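Local coordinates for pirin-like protein YhaK (Escherichia coli, PDB 2VEC) that is a redox-sensitive cytosolic bicupin of the pirin family, monomeric, with no quercetin 2,3-dioxygenase activity, at residues Q198-R203 against L251-V256; Q164-P169 against V182-I187; A204-I209 against A231-E236. All blocks are in the same frame, centred on the assembly; numbering follows the deposited sequence.

How the contacts relate
All three contacts lie in the C-terminal cupin domain of this bicupin and share one mixed sheet. Following the chain, contact 2 comes first. It closes a short loop by pairing strand 163-168 with strand 183-189. Contact 1 opens later, at 198-203, and closes only at the C terminus, 251-256. Contact 3 opens at 204-209 and closes at 231-236, so it falls wholly within the span of contact 1. Contacts 2 and 1 are in series. Strand 247-254 lies between strands 183-189 and 203-208, and so links the three contacts. D253 N reaches W183 O of contact 2, and I252 N reaches Y205 O of contact 3.

Contact 1 of 3, residues Q198-R203 against L251-V256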
ATOM      1  N   GLN A 198      10.470  11.357  -8.123  1.00 38.34           N
ATOM      2  CA  GLN A 198      10.572  11.360  -9.574  1.00 41.05           C
ATOM      3  C   GLN A 198       9.760  10.149 -10.033  1.00 38.25           C
ATOM      4  O   GLN A 198       9.985   9.032  -9.578  1.00 39.25           O
ATOM      5  CB  GLN A 198      12.041  11.231 -10.018  1.00 42.98           C
ATOM      6  CG  GLN A 198      12.898  12.507  -9.785  1.00 49.37           C
ATOM      7  CD  GLN A 198      14.200  12.585 -10.612  1.00 52.66           C
ATOM      8  OE1 GLN A 198      15.143  11.805 -10.421  1.00 60.24           O
ATOM      9  NE2 GLN A 198      14.274  13.584 -11.495  1.00 59.66           N
ATOM     10  N   LEU A 199       8.807  10.363 -10.921  1.00 36.50           N
ATOM     11  CA  LEU A 199       7.902   9.302 -11.316  1.00 34.09           C
ATOM     12  C   LEU A 199       8.378   8.641 -12.604  1.00 34.23           C
ATOM     13  O   LEU A 199       8.861   9.322 -13.536  1.00 35.97           O
ATOM     14  CB  LEU A 199       6.476   9.861 -11.465  1.00 33.14           C
ATOM     15  CG  LEU A 199       5.574  10.104 -10.231  1.00 35.29           C
ATOM     16  CD1 LEU A 199       5.092   8.814  -9.643  1.00 36.49           C
ATOM     17  CD2 LEU A 199       6.219  10.939  -9.138  1.00 39.34           C
ATOM     18  N   HIS A 200       8.312   7.313 -12.615  1.00 31.87           N
ATOM     19  CA  HIS A 200       8.573   6.486 -13.772  1.00 32.55           C
ATOM     20  C   HIS A 200       7.372   6.440 -14.724  1.00 32.12           C
ATOM     21  O   HIS A 200       7.521   6.667 -15.904  1.00 32.21           O
ATOM     22  CB  HIS A 200       8.963   5.074 -13.349  1.00 31.82           C
ATOM     23  CG  HIS A 200      10.263   4.997 -12.606  1.00 34.18           C
ATOM     24  ND1 HIS A 200      10.330   5.001 -11.226  1.00 36.26           N
ATOM     25  CD2 HIS A 200      11.543   4.943 -13.044  1.00 37.96           C
ATOM     26  CE1 HIS A 200      11.604   4.923 -10.848  1.00 35.38           C
ATOM     27  NE2 HIS A 200      12.354   4.865 -11.932  1.00 39.58           N
ATOM     28  N   GLY A 201       6.185   6.152 -14.190  1.00 30.78           N
ATOM     29  CA  GLY A 201       4.966   6.022 -15.008  1.00 29.92           C
ATOM     30  C   GLY A 201       4.168   7.313 -15.082  1.00 30.77           C
ATOM     31  O   GLY A 201       4.536   8.324 -14.467  1.00 30.81           O
ATOM     32  N   PRO A 202       3.084   7.302 -15.877  1.00 30.07           N
ATOM     33  CA  PRO A 202       2.266   8.465 -16.177  1.00 29.69           C
ATOM     34  C   PRO A 202       1.144   8.670 -15.140  1.00 28.00           C
ATOM     35  O   PRO A 202       0.309   9.541 -15.299  1.00 27.97           O
ATOM     36  CB  PRO A 202       1.680   8.105 -17.547  1.00 31.23           C
ATOM     37  CG  PRO A 202       1.398   6.618 -17.428  1.00 30.46           C
ATOM     38  CD  PRO A 202       2.646   6.115 -16.642  1.00 31.01           C
ATOM     39  N   ARG A 203       1.119   7.854 -14.100  1.00 26.33           N
ATOM     40  CA  ARG A 203       0.003   7.916 -13.137  1.00 25.06           C
ATOM     41  C   ARG A 203       0.595   7.731 -11.738  1.00 24.97           C
ATOM     42  O   ARG A 203       1.482   6.903 -11.536  1.00 25.25           O
ATOM     43  CB  ARG A 203      -1.014   6.810 -13.457  1.00 24.85           C
ATOM     44  CG  ARG A 203      -2.373   6.952 -12.698  1.00 26.95           C
ATOM     45  CD  ARG A 203      -3.380   5.781 -12.998  1.00 24.20           C
ATOM     46  NE  ARG A 203      -3.657   5.749 -14.442  1.00 26.13           N
ATOM     47  CZ  ARG A 203      -4.502   6.503 -15.125  1.00 28.39           C
ATOM     48  NH1 ARG A 203      -5.292   7.388 -14.526  1.00 30.77           N
ATOM     49  NH2 ARG A 203      -4.579   6.338 -16.445  1.00 30.14           N
ATOM     50  N   LEU A 251       2.979   6.688  -1.754  1.00 23.17           N
ATOM     51  CA  LEU A 251       2.892   7.224  -3.100  1.00 23.19           C
ATOM     52  C   LEU A 251       3.167   6.027  -3.986  1.00 23.19           C
ATOM     53  O   LEU A 251       4.206   5.330  -3.824  1.00 21.48           O
ATOM     54  CB  LEU A 251       3.925   8.321  -3.377  1.00 25.78           C
ATOM     55  CG  LEU A 251       3.792   8.990  -4.777  1.00 27.53           C
ATOM     56  CD1 LEU A 251       4.281  10.442  -4.759  1.00 32.43           C
ATOM     57  CD2 LEU A 251       4.634   8.187  -5.805  1.00 28.78           C
ATOM     58  N   ILE A 252       2.221   5.764  -4.887  1.00 21.37           N
ATOM     59  CA  ILE A 252       2.359   4.622  -5.808  1.00 22.54           C
ATOM     60  C   ILE A 252       2.564   5.141  -7.209  1.00 23.04           C
ATOM     61  O   ILE A 252       1.751   5.925  -7.703  1.00 23.26           O
ATOM     62  CB  ILE A 252       1.118   3.714  -5.803  1.00 22.71           C
ATOM     63  CG1 ILE A 252       0.515   3.642  -4.392  1.00 22.76           C
ATOM     64  CG2 ILE A 252       1.484   2.341  -6.435  1.00 22.41           C
ATOM     65  CD1 ILE A 252      -0.738   2.672  -4.206  1.00 23.64           C
ATOM     66  N   ASP A 253       3.645   4.701  -7.856  1.00 22.93           N
ATOM     67  CA  ASP A 253       4.012   5.172  -9.187  1.00 23.98           C
ATOM     68  C   ASP A 253       3.550   4.065 -10.134  1.00 23.48           C
ATOM     69  O   ASP A 253       4.030   2.922 -10.052  1.00 23.08           O
ATOM     70  CB  ASP A 253       5.552   5.330  -9.140  1.00 24.39           C
ATOM     71  CG  ASP A 253       6.205   5.572 -10.472  1.00 29.41           C
ATOM     72  OD1 ASP A 253       5.604   5.383 -11.559  1.00 29.19           O
ATOM     73  OD2 ASP A 253       7.432   5.933 -10.433  1.00 30.47           O
ATOM     74  N   LEU A 254       2.562   4.380 -10.982  1.00 23.21           N
ATOM     75  CA  LEU A 254       1.813   3.401 -11.736  1.00 23.15           C
ATOM     76  C   LEU A 254       2.069   3.540 -13.234  1.00 24.32           C
ATOM     77  O   LEU A 254       2.259   4.662 -13.741  1.00 25.27           O
ATOM     78  CB  LEU A 254       0.282   3.598 -11.454  1.00 21.11           C
ATOM     79  CG  LEU A 254      -0.080   3.230  -9.990  1.00 19.56           C
ATOM     80  CD1 LEU A 254      -1.312   4.078  -9.571  1.00 21.48           C
ATOM     81  CD2 LEU A 254      -0.334   1.735  -9.822  1.00 21.54           C
ATOM     82  N   PRO A 255       2.133   2.406 -13.948  1.00 24.14           N
ATOM     83  CA  PRO A 255       2.650   2.334 -15.327  1.00 25.15           C
ATOM     84  C   PRO A 255       1.695   2.757 -16.448  1.00 24.72           C
ATOM     85  O   PRO A 255       2.127   2.923 -17.618  1.00 26.40           O
ATOM     86  CB  PRO A 255       3.014   0.845 -15.479  1.00 26.06           C
ATOM     87  CG  PRO A 255       2.054   0.143 -14.565  1.00 24.52           C
ATOM     88  CD  PRO A 255       1.819   1.065 -13.390  1.00 23.78           C
ATOM     89  N   VAL A 256       0.406   2.931 -16.125  1.00 24.32           N
ATOM     90  CA  VAL A 256      -0.588   3.233 -17.198  1.00 25.48           C
ATOM     91  C   VAL A 256      -1.769   3.995 -16.621  1.00 25.53           C
ATOM     92  O   VAL A 256      -2.107   3.797 -15.449  1.00 25.44           O
ATOM     93  CB  VAL A 256      -1.095   1.944 -17.903  1.00 25.29           C
ATOM     94  CG1 VAL A 256      -1.765   0.993 -16.898  1.00 26.16           C
ATOM     95  CG2 VAL A 256      -2.016   2.285 -19.155  1.00 25.81           C
ATOM     96  OXT VAL A 256      -2.414   4.807 -17.315  1.00 26.05           O
TER
HETATM   97  O   HOH W   1       8.683   6.562  -8.214  1.00 31.94           O
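The carboxylate of D253 gathers the turn at H200 and G201. OD2 accepts two bonds from H200, one from backbone N at 2.7 Å and nearly straight, and a longer, more bent one from ring ND1 at 3.1 Å. OD1 takes G201 N through its syn lone pair at 2.8 Å. The imidazole and carboxylate planes are only 21° apart. CG of D253 is anti to its own backbone N (chi1 170°), which carries the carboxylate over to the turn. A water also donates to D253 OD2 and to Q198 O.

R203 makes the salt bridge. Its chain is extended, then bends at chi3, and grips the C-terminal carboxylate of V256 side-on. NE meets V256 O at 2.7 Å, and NH2 meets V256 OXT at 2.8 Å.

Backbone pairing is confined to R203 and L254, where L254 N donates to R203 O at 2.8 Å and the return bond is weak. Apolar contact is small: L199 CD1 meets L251 CD2 at 3.9 Å. L199 CD1 also lies alongside D253, 3.5 Å from its CG, as the two side chains run past each other in opposite directions.

Strand 247-254 runs between strands 183-189 and 203-208. The H200 ring stacks on W183, and L199 packs on I239 of strand 238-243, in the facing sheet.

Contact 2 of 3, residues Q164-P169 against V182-I187; sequences QLIASP and VWLHHI
Strands 164-168 and 183-187 pair antiparallel, with Q164 opposite H186 and L165 opposite H185, until a classic beta bulge at I166 and A167 sets both against L184. L184 O accepts I166 N at 2.8 Å and, weakly, A167 N. L184 N then donates to A167 O.

Aliphatic carbons lie over one face of each of two aromatic rings. P169 CD lies over one face of the W183 indole, 3.6 Å from the centroid of its five-membered ring, a CH-pi contact. P169 CG reaches on over the six-membered ring. L165 CD1 does double duty: it sits over the face of the H185 imidazole, 4.0 Å from the centroid, and in plane at the edge of the indole, 3.8 Å from W183 CD1. I166 CD1 meets L184 CD2 at 3.7 Å, and I166 CG2 meets H186 CB. A water bridges Q164 OE1 and H186 ND1. Q164 OE1 also accepts from N159 N, while H186 NE2 is hydrogen-bonded to R248 NE. V182 O is buried with no polar partner in the model.

Strand 176-177 flanks strand 163-168, and strand 247-254 flanks strand 183-189. A167 and L184 both pack on L88 of strand 85-93, in the N-terminal cupin.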
ATOM      1  N   GLN A 164      10.821   5.845   1.882  1.00 28.55           N
ATOM      2  CA  GLN A 164      11.496   4.582   1.565  1.00 29.07           C
ATOM      3  C   GLN A 164      10.831   3.983   0.345  1.00 27.88           C
ATOM      4  O   GLN A 164       9.621   3.994   0.241  1.00 27.23           O
ATOM      5  CB  GLN A 164      11.416   3.609   2.751  1.00 29.31           C
ATOM      6  CG  GLN A 164      12.144   2.285   2.499  1.00 29.18           C
ATOM      7  CD  GLN A 164      12.034   1.300   3.662  1.00 31.15           C
ATOM      8  OE1 GLN A 164      11.216   1.455   4.559  1.00 32.05           O
ATOM      9  NE2 GLN A 164      12.858   0.254   3.619  1.00 32.15           N
ATOM     10  N   LEU A 165      11.626   3.471  -0.587  1.00 28.67           N
ATOM     11  CA  LEU A 165      11.079   2.684  -1.686  1.00 26.93           C
ATOM     12  C   LEU A 165      10.859   1.281  -1.127  1.00 26.88           C
ATOM     13  O   LEU A 165      11.822   0.611  -0.713  1.00 28.05           O
ATOM     14  CB  LEU A 165      12.093   2.684  -2.846  1.00 28.12           C
ATOM     15  CG  LEU A 165      11.751   1.773  -4.017  1.00 25.61           C
ATOM     16  CD1 LEU A 165      10.525   2.352  -4.798  1.00 25.04           C
ATOM     17  CD2 LEU A 165      12.950   1.629  -4.907  1.00 28.77           C
ATOM     18  N   ILE A 166       9.601   0.843  -1.038  1.00 26.37           N
ATOM     19  CA  ILE A 166       9.328  -0.419  -0.367  1.00 25.29           C
ATOM     20  C   ILE A 166       8.962  -1.510  -1.368  1.00 26.00           C
ATOM     21  O   ILE A 166       8.901  -2.695  -1.010  1.00 25.21           O
ATOM     22  CB  ILE A 166       8.280  -0.270   0.772  1.00 24.69           C
ATOM     23  CG1 ILE A 166       6.882   0.124   0.216  1.00 22.33           C
ATOM     24  CG2 ILE A 166       8.800   0.712   1.861  1.00 24.90           C
ATOM     25  CD1 ILE A 166       5.705  -0.089   1.240  1.00 23.61           C
ATOM     26  N   ALA A 167       8.705  -1.134  -2.625  1.00 24.72           N
ATOM     27  CA  ALA A 167       8.504  -2.158  -3.664  1.00 25.33           C
ATOM     28  C   ALA A 167       8.833  -1.585  -5.032  1.00 26.32           C
ATOM     29  O   ALA A 167       8.546  -0.406  -5.285  1.00 25.66           O
ATOM     30  CB  ALA A 167       7.050  -2.680  -3.619  1.00 24.69           C
ATOM     31  N   SER A 168       9.407  -2.409  -5.914  1.00 26.41           N
ATOM     32  CA  SER A 168       9.775  -1.960  -7.230  1.00 26.88           C
ATOM     33  C   SER A 168       9.913  -3.177  -8.155  1.00 28.75           C
ATOM     34  O   SER A 168       9.890  -4.335  -7.683  1.00 28.65           O
ATOM     35  CB  SER A 168      11.117  -1.239  -7.147  1.00 28.81           C
ATOM     36  OG  SER A 168      12.118  -2.118  -6.607  1.00 29.82           O
ATOM     37  N   PRO A 169      10.025  -2.926  -9.471  1.00 29.60           N
ATOM     38  CA  PRO A 169      10.095  -3.991 -10.463  1.00 30.96           C
ATOM     39  C   PRO A 169      11.293  -4.922 -10.260  1.00 33.35           C
ATOM     40  O   PRO A 169      11.182  -6.124 -10.547  1.00 34.05           O
ATOM     41  CB  PRO A 169      10.191  -3.232 -11.801  1.00 32.60           C
ATOM     42  CG  PRO A 169       9.533  -1.936 -11.531  1.00 30.93           C
ATOM     43  CD  PRO A 169       9.957  -1.595 -10.099  1.00 30.09           C
ATOM     44  N   VAL A 182       5.699  -1.075 -11.134  1.00 24.47           N
ATOM     45  CA  VAL A 182       5.119  -0.189 -10.146  1.00 24.04           C
ATOM     46  C   VAL A 182       6.211   0.138  -9.115  1.00 24.63           C
ATOM     47  O   VAL A 182       7.048  -0.728  -8.809  1.00 25.06           O
ATOM     48  CB  VAL A 182       3.900  -0.893  -9.419  1.00 23.14           C
ATOM     49  CG1 VAL A 182       3.489  -0.189  -8.121  1.00 24.08           C
ATOM     50  CG2 VAL A 182       2.742  -0.979 -10.388  1.00 23.16           C
ATOM     51  N   TRP A 183       6.265   1.390  -8.658  1.00 23.27           N
ATOM     52  CA  TRP A 183       7.226   1.735  -7.583  1.00 24.86           C
ATOM     53  C   TRP A 183       6.395   2.252  -6.438  1.00 24.10           C
ATOM     54  O   TRP A 183       5.566   3.145  -6.629  1.00 22.82           O
ATOM     55  CB  TRP A 183       8.254   2.800  -8.005  1.00 26.11           C
ATOM     56  CG  TRP A 183       9.350   2.295  -8.940  1.00 29.14           C
ATOM     57  CD1 TRP A 183      10.659   2.042  -8.610  1.00 31.82           C
ATOM     58  CD2 TRP A 183       9.240   2.046 -10.341  1.00 30.70           C
ATOM     59  NE1 TRP A 183      11.366   1.640  -9.719  1.00 31.28           N
ATOM     60  CE2 TRP A 183      10.521   1.654 -10.803  1.00 31.83           C
ATOM     61  CE3 TRP A 183       8.201   2.156 -11.267  1.00 30.37           C
ATOM     62  CZ2 TRP A 183      10.774   1.315 -12.132  1.00 34.03           C
ATOM     63  CZ3 TRP A 183       8.457   1.817 -12.615  1.00 31.02           C
ATOM     64  CH2 TRP A 183       9.738   1.406 -13.031  1.00 33.65           C
ATOM     65  N   LEU A 184       6.618   1.700  -5.252  1.00 23.27           N
ATOM     66  CA  LEU A 184       5.766   2.048  -4.094  1.00 23.28           C
ATOM     67  C   LEU A 184       6.649   2.635  -3.028  1.00 23.59           C
ATOM     68  O   LEU A 184       7.680   2.033  -2.681  1.00 23.80           O
ATOM     69  CB  LEU A 184       5.122   0.785  -3.518  1.00 23.82           C
ATOM     70  CG  LEU A 184       4.234   0.931  -2.275  1.00 23.13           C
ATOM     71  CD1 LEU A 184       3.048   1.932  -2.545  1.00 19.99           C
ATOM     72  CD2 LEU A 184       3.645  -0.435  -1.781  1.00 23.26           C
ATOM     73  N   HIS A 185       6.235   3.788  -2.520  1.00 23.38           N
ATOM     74  CA  HIS A 185       7.015   4.525  -1.534  1.00 25.54           C
ATOM     75  C   HIS A 185       6.166   4.695  -0.285  1.00 25.02           C
ATOM     76  O   HIS A 185       4.955   4.991  -0.382  1.00 24.32           O
ATOM     77  CB  HIS A 185       7.388   5.920  -2.057  1.00 26.30           C
ATOM     78  CG  HIS A 185       8.102   5.904  -3.381  1.00 27.91           C
ATOM     79  ND1 HIS A 185       9.477   5.922  -3.480  1.00 28.31           N
ATOM     80  CD2 HIS A 185       7.635   5.908  -4.649  1.00 29.77           C
ATOM     81  CE1 HIS A 185       9.831   5.927  -4.752  1.00 32.47           C
ATOM     82  NE2 HIS A 185       8.730   5.919  -5.486  1.00 31.07           N
ATOM     83  N   HIS A 186       6.824   4.546   0.857  1.00 24.21           N
ATOM     84  CA  HIS A 186       6.232   4.769   2.190  1.00 24.22           C
ATOM     85  C   HIS A 186       6.850   6.032   2.745  1.00 26.33           C
ATOM     86  O   HIS A 186       8.071   6.165   2.747  1.00 28.60           O
ATOM     87  CB  HIS A 186       6.520   3.578   3.101  1.00 23.81           C
ATOM     88  CG  HIS A 186       5.913   3.711   4.487  1.00 26.91           C
ATOM     89  ND1 HIS A 186       6.660   3.588   5.635  1.00 28.17           N
ATOM     90  CD2 HIS A 186       4.634   3.922   4.895  1.00 28.30           C
ATOM     91  CE1 HIS A 186       5.888   3.767   6.697  1.00 30.01           C
ATOM     92  NE2 HIS A 186       4.642   3.943   6.281  1.00 29.17           N
ATOM     93  N   ILE A 187       6.001   6.959   3.199  1.00 27.19           N
ATOM     94  CA  ILE A 187       6.409   8.311   3.612  1.00 27.25           C
ATOM     95  C   ILE A 187       6.077   8.567   5.070  1.00 27.22           C
ATOM     96  O   ILE A 187       4.973   8.308   5.491  1.00 26.36           O
ATOM     97  CB  ILE A 187       5.656   9.387   2.725  1.00 27.36           C
ATOM     98  CG1 ILE A 187       6.156   9.305   1.293  1.00 28.57           C
ATOM     99  CG2 ILE A 187       5.882  10.853   3.236  1.00 27.73           C
ATOM    100  CD1 ILE A 187       5.174   8.641   0.324  1.00 28.20           C
TER
HETATM  101  O   HOH W   2       9.503   3.370   5.790  1.00 28.31           O

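Contact 3 of 3, residues A204-I209 against A231-E236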
ATOM      1  N   ALA A 204       0.108   8.495 -10.767  1.00 25.03           N
ATOM      2  CA  ALA A 204       0.503   8.255  -9.375  1.00 23.98           C
ATOM      3  C   ALA A 204      -0.748   8.187  -8.537  1.00 23.42           C
ATOM      4  O   ALA A 204      -1.783   8.843  -8.868  1.00 23.67           O
ATOM      5  CB  ALA A 204       1.344   9.373  -8.890  1.00 25.66           C
ATOM      6  N   TYR A 205      -0.671   7.432  -7.455  1.00 22.27           N
ATOM      7  CA  TYR A 205      -1.752   7.456  -6.497  1.00 21.91           C
ATOM      8  C   TYR A 205      -1.128   7.829  -5.159  1.00 23.48           C
ATOM      9  O   TYR A 205      -0.099   7.242  -4.731  1.00 23.06           O
ATOM     10  CB  TYR A 205      -2.404   6.072  -6.402  1.00 22.72           C
ATOM     11  CG  TYR A 205      -3.530   6.013  -5.392  1.00 21.86           C
ATOM     12  CD1 TYR A 205      -4.786   6.449  -5.746  1.00 21.59           C
ATOM     13  CD2 TYR A 205      -3.330   5.481  -4.115  1.00 20.31           C
ATOM     14  CE1 TYR A 205      -5.860   6.428  -4.817  1.00 23.91           C
ATOM     15  CE2 TYR A 205      -4.402   5.401  -3.204  1.00 23.47           C
ATOM     16  CZ  TYR A 205      -5.645   5.908  -3.571  1.00 22.05           C
ATOM     17  OH  TYR A 205      -6.697   5.891  -2.694  1.00 25.18           O
ATOM     18  N   LEU A 206      -1.777   8.770  -4.455  1.00 22.51           N
ATOM     19  CA  LEU A 206      -1.364   9.175  -3.105  1.00 21.69           C
ATOM     20  C   LEU A 206      -2.377   8.653  -2.097  1.00 20.10           C
ATOM     21  O   LEU A 206      -3.576   8.784  -2.338  1.00 22.41           O
ATOM     22  CB  LEU A 206      -1.374  10.707  -3.002  1.00 21.50           C
ATOM     23  CG  LEU A 206      -0.667  11.444  -4.149  1.00 25.91           C
ATOM     24  CD1 LEU A 206      -0.645  12.930  -3.812  1.00 29.57           C
ATOM     25  CD2 LEU A 206       0.770  10.946  -4.308  1.00 27.51           C
ATOM     26  N   GLN A 207      -1.914   8.160  -0.933  1.00 20.72           N
ATOM     27  CA  GLN A 207      -2.818   7.664   0.100  1.00 19.86           C
ATOM     28  C   GLN A 207      -2.388   8.187   1.453  1.00 21.66           C
ATOM     29  O   GLN A 207      -1.227   8.047   1.827  1.00 23.30           O
ATOM     30  CB  GLN A 207      -2.883   6.111   0.107  1.00 21.15           C
ATOM     31  CG  GLN A 207      -3.805   5.552   1.221  1.00 21.63           C
ATOM     32  CD  GLN A 207      -5.261   5.975   0.990  1.00 24.05           C
ATOM     33  OE1 GLN A 207      -5.729   5.947  -0.151  1.00 23.30           O
ATOM     34  NE2 GLN A 207      -5.962   6.365   2.039  1.00 23.68           N
ATOM     35  N   SER A 208      -3.319   8.788   2.190  1.00 21.35           N
ATOM     36  CA  SER A 208      -3.061   9.112   3.575  1.00 22.51           C
ATOM     37  C   SER A 208      -3.274   7.834   4.407  1.00 23.89           C
ATOM     38  O   SER A 208      -4.401   7.254   4.385  1.00 22.51           O
ATOM     39  CB  SER A 208      -4.018  10.225   4.028  1.00 23.19           C
ATOM     40  OG  SER A 208      -4.111  10.231   5.470  1.00 24.26           O
ATOM     41  N   ILE A 209      -2.228   7.392   5.117  1.00 22.04           N
ATOM     42  CA  ILE A 209      -2.409   6.325   6.107  1.00 24.52           C
ATOM     43  C   ILE A 209      -2.872   6.979   7.412  1.00 26.10           C
ATOM     44  O   ILE A 209      -3.884   6.561   8.027  1.00 25.91           O
ATOM     45  CB  ILE A 209      -1.124   5.508   6.321  1.00 23.85           C
ATOM     46  CG1 ILE A 209      -0.750   4.725   5.027  1.00 25.59           C
ATOM     47  CG2 ILE A 209      -1.301   4.503   7.498  1.00 26.09           C
ATOM     48  CD1 ILE A 209       0.738   4.169   5.103  1.00 25.19           C
ATOM     49  N   ALA A 231      -5.786  10.050  -3.746  1.00 21.94           N
ATOM     50  CA  ALA A 231      -5.904  10.928  -4.917  1.00 22.44           C
ATOM     51  C   ALA A 231      -5.038  10.347  -6.004  1.00 22.67           C
ATOM     52  O   ALA A 231      -3.856  10.019  -5.769  1.00 22.84           O
ATOM     53  CB  ALA A 231      -5.457  12.390  -4.608  1.00 23.72           C
ATOM     54  N   PHE A 232      -5.629  10.183  -7.186  1.00 24.59           N
ATOM     55  CA  PHE A 232      -4.843   9.852  -8.386  1.00 26.67           C
ATOM     56  C   PHE A 232      -4.355  11.152  -8.973  1.00 28.09           C
ATOM     57  O   PHE A 232      -5.103  12.163  -9.025  1.00 31.21           O
ATOM     58  CB  PHE A 232      -5.702   9.130  -9.433  1.00 24.33           C
ATOM     59  CG  PHE A 232      -5.899   7.691  -9.170  1.00 27.20           C
ATOM     60  CD1 PHE A 232      -4.949   6.767  -9.614  1.00 25.00           C
ATOM     61  CD2 PHE A 232      -7.038   7.242  -8.461  1.00 25.63           C
ATOM     62  CE1 PHE A 232      -5.118   5.404  -9.392  1.00 26.69           C
ATOM     63  CE2 PHE A 232      -7.238   5.891  -8.228  1.00 27.17           C
ATOM     64  CZ  PHE A 232      -6.282   4.938  -8.706  1.00 26.56           C
ATOM     65  N   ILE A 233      -3.139  11.122  -9.481  1.00 29.52           N
ATOM     66  CA  ILE A 233      -2.502  12.246 -10.126  1.00 31.19           C
ATOM     67  C   ILE A 233      -1.905  11.809 -11.496  1.00 32.39           C
ATOM     68  O   ILE A 233      -1.256  10.789 -11.574  1.00 29.41           O
ATOM     69  CB  ILE A 233      -1.433  12.893  -9.176  1.00 32.93           C
ATOM     70  CG1 ILE A 233      -2.186  13.744  -8.117  1.00 35.67           C
ATOM     71  CG2 ILE A 233      -0.524  13.814  -9.929  1.00 32.73           C
ATOM     72  CD1 ILE A 233      -1.347  14.264  -6.998  1.00 41.49           C
ATOM     73  N   ARG A 234      -2.160  12.581 -12.565  1.00 32.93           N
ATOM     74  CA  ARG A 234      -1.745  12.181 -13.928  1.00 35.23           C
ATOM     75  C   ARG A 234      -0.655  13.040 -14.533  1.00 37.86           C
ATOM     76  O   ARG A 234      -0.659  14.255 -14.352  1.00 37.51           O
ATOM     77  CB  ARG A 234      -2.940  12.289 -14.897  1.00 35.39           C
ATOM     78  CG  ARG A 234      -3.871  11.096 -14.884  1.00 39.03           C
ATOM     79  CD  ARG A 234      -3.216   9.829 -15.423  1.00 41.15           C
ATOM     80  NE  ARG A 234      -2.492  10.033 -16.669  1.00 45.93           N
ATOM     81  CZ  ARG A 234      -2.926   9.705 -17.878  1.00 49.94           C
ATOM     82  NH1 ARG A 234      -4.121   9.183 -18.049  1.00 50.95           N
ATOM     83  NH2 ARG A 234      -2.159   9.930 -18.940  1.00 54.16           N
ATOM     84  N   ASP A 235       0.214  12.396 -15.311  1.00 39.74           N
ATOM     85  CA  ASP A 235       1.205  13.044 -16.153  1.00 43.61           C
ATOM     86  C   ASP A 235       2.091  14.054 -15.430  1.00 44.91           C
ATOM     87  O   ASP A 235       2.419  15.091 -15.996  1.00 47.16           O
ATOM     88  CB  ASP A 235       0.532  13.742 -17.355  1.00 45.92           C
ATOM     89  CG  ASP A 235      -0.153  12.769 -18.287  1.00 47.26           C
ATOM     90  OD1 ASP A 235       0.336  11.621 -18.414  1.00 48.89           O
ATOM     91  OD2 ASP A 235      -1.187  13.155 -18.882  1.00 50.18           O
ATOM     92  N   GLU A 236       2.504  13.755 -14.205  1.00 43.39           N
ATOM     93  CA  GLU A 236       3.486  14.610 -13.538  1.00 44.52           C
ATOM     94  C   GLU A 236       4.727  13.797 -13.306  1.00 44.34           C
ATOM     95  O   GLU A 236       4.688  12.812 -12.575  1.00 43.56           O
ATOM     96  CB  GLU A 236       2.976  15.100 -12.187  1.00 43.50           C
ATOM     97  CG  GLU A 236       1.712  15.915 -12.279  1.00 45.79           C
ATOM     98  CD  GLU A 236       1.931  17.241 -12.988  1.00 50.05           C
ATOM     99  OE1 GLU A 236       3.093  17.641 -13.160  1.00 50.45           O
ATOM    100  OE2 GLU A 236       0.930  17.883 -13.378  1.00 53.99           O
TER
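Y205 sets its ring edge over the face of F232, with CD1 above the ring centre and 3.5 Å from F232 CE2. The pair is T-shaped: the planes meet at 61° and the centroids lie 4.7 Å apart. It sits on an antiparallel ladder at the margin of the C-terminal cupin's mixed sheet, where strand 230-234 is the outermost strand and strand 203-208 lies next to it.

The ladder is regular. Y205 and F232 are directly opposite, as the non-hydrogen-bonded pair, so their rings share a face. They reach each other with different first torsions. CG of Y205 is anti to the backbone N (chi1 179°), while CG of F232 is anti to its carbonyl carbon (chi1 -80°). F49 meets both rings, and Y205 also touches F47 of strand 45-48, in the N-terminal half of the chain.

Hydrogen-bonded pairs lie on either side. A204 and I233 exchange two bonds, of which I233 N to A204 O is 2.7 Å. L206 and A231 exchange two more; L206 N to A231 O is nearly straight, and A231 N to L206 O is more bent. CA-H...O contacts from F232 to A204 O and from Y205 to A231 O fill in between.

The other face of the sheet carries A204, L206, A231 and I233. Here the branch tips L206 CD1 and I233 CD1 touch at 3.5 Å. L206 also packs on F213 and A215 of strand 213-217, so this face packs against the facing sheet of the C-terminal cupin.

Beyond the paired residues, the R234 guanidinium forms a salt bridge with D235 next to it. On strand 203-208, a polar chain continues from the tyrosine. Q207 NE2 donates to S208 O and also bonds G228 O. Y205 OH donates to Q207 OE1 at 2.7 Å, nearly along the C=O axis.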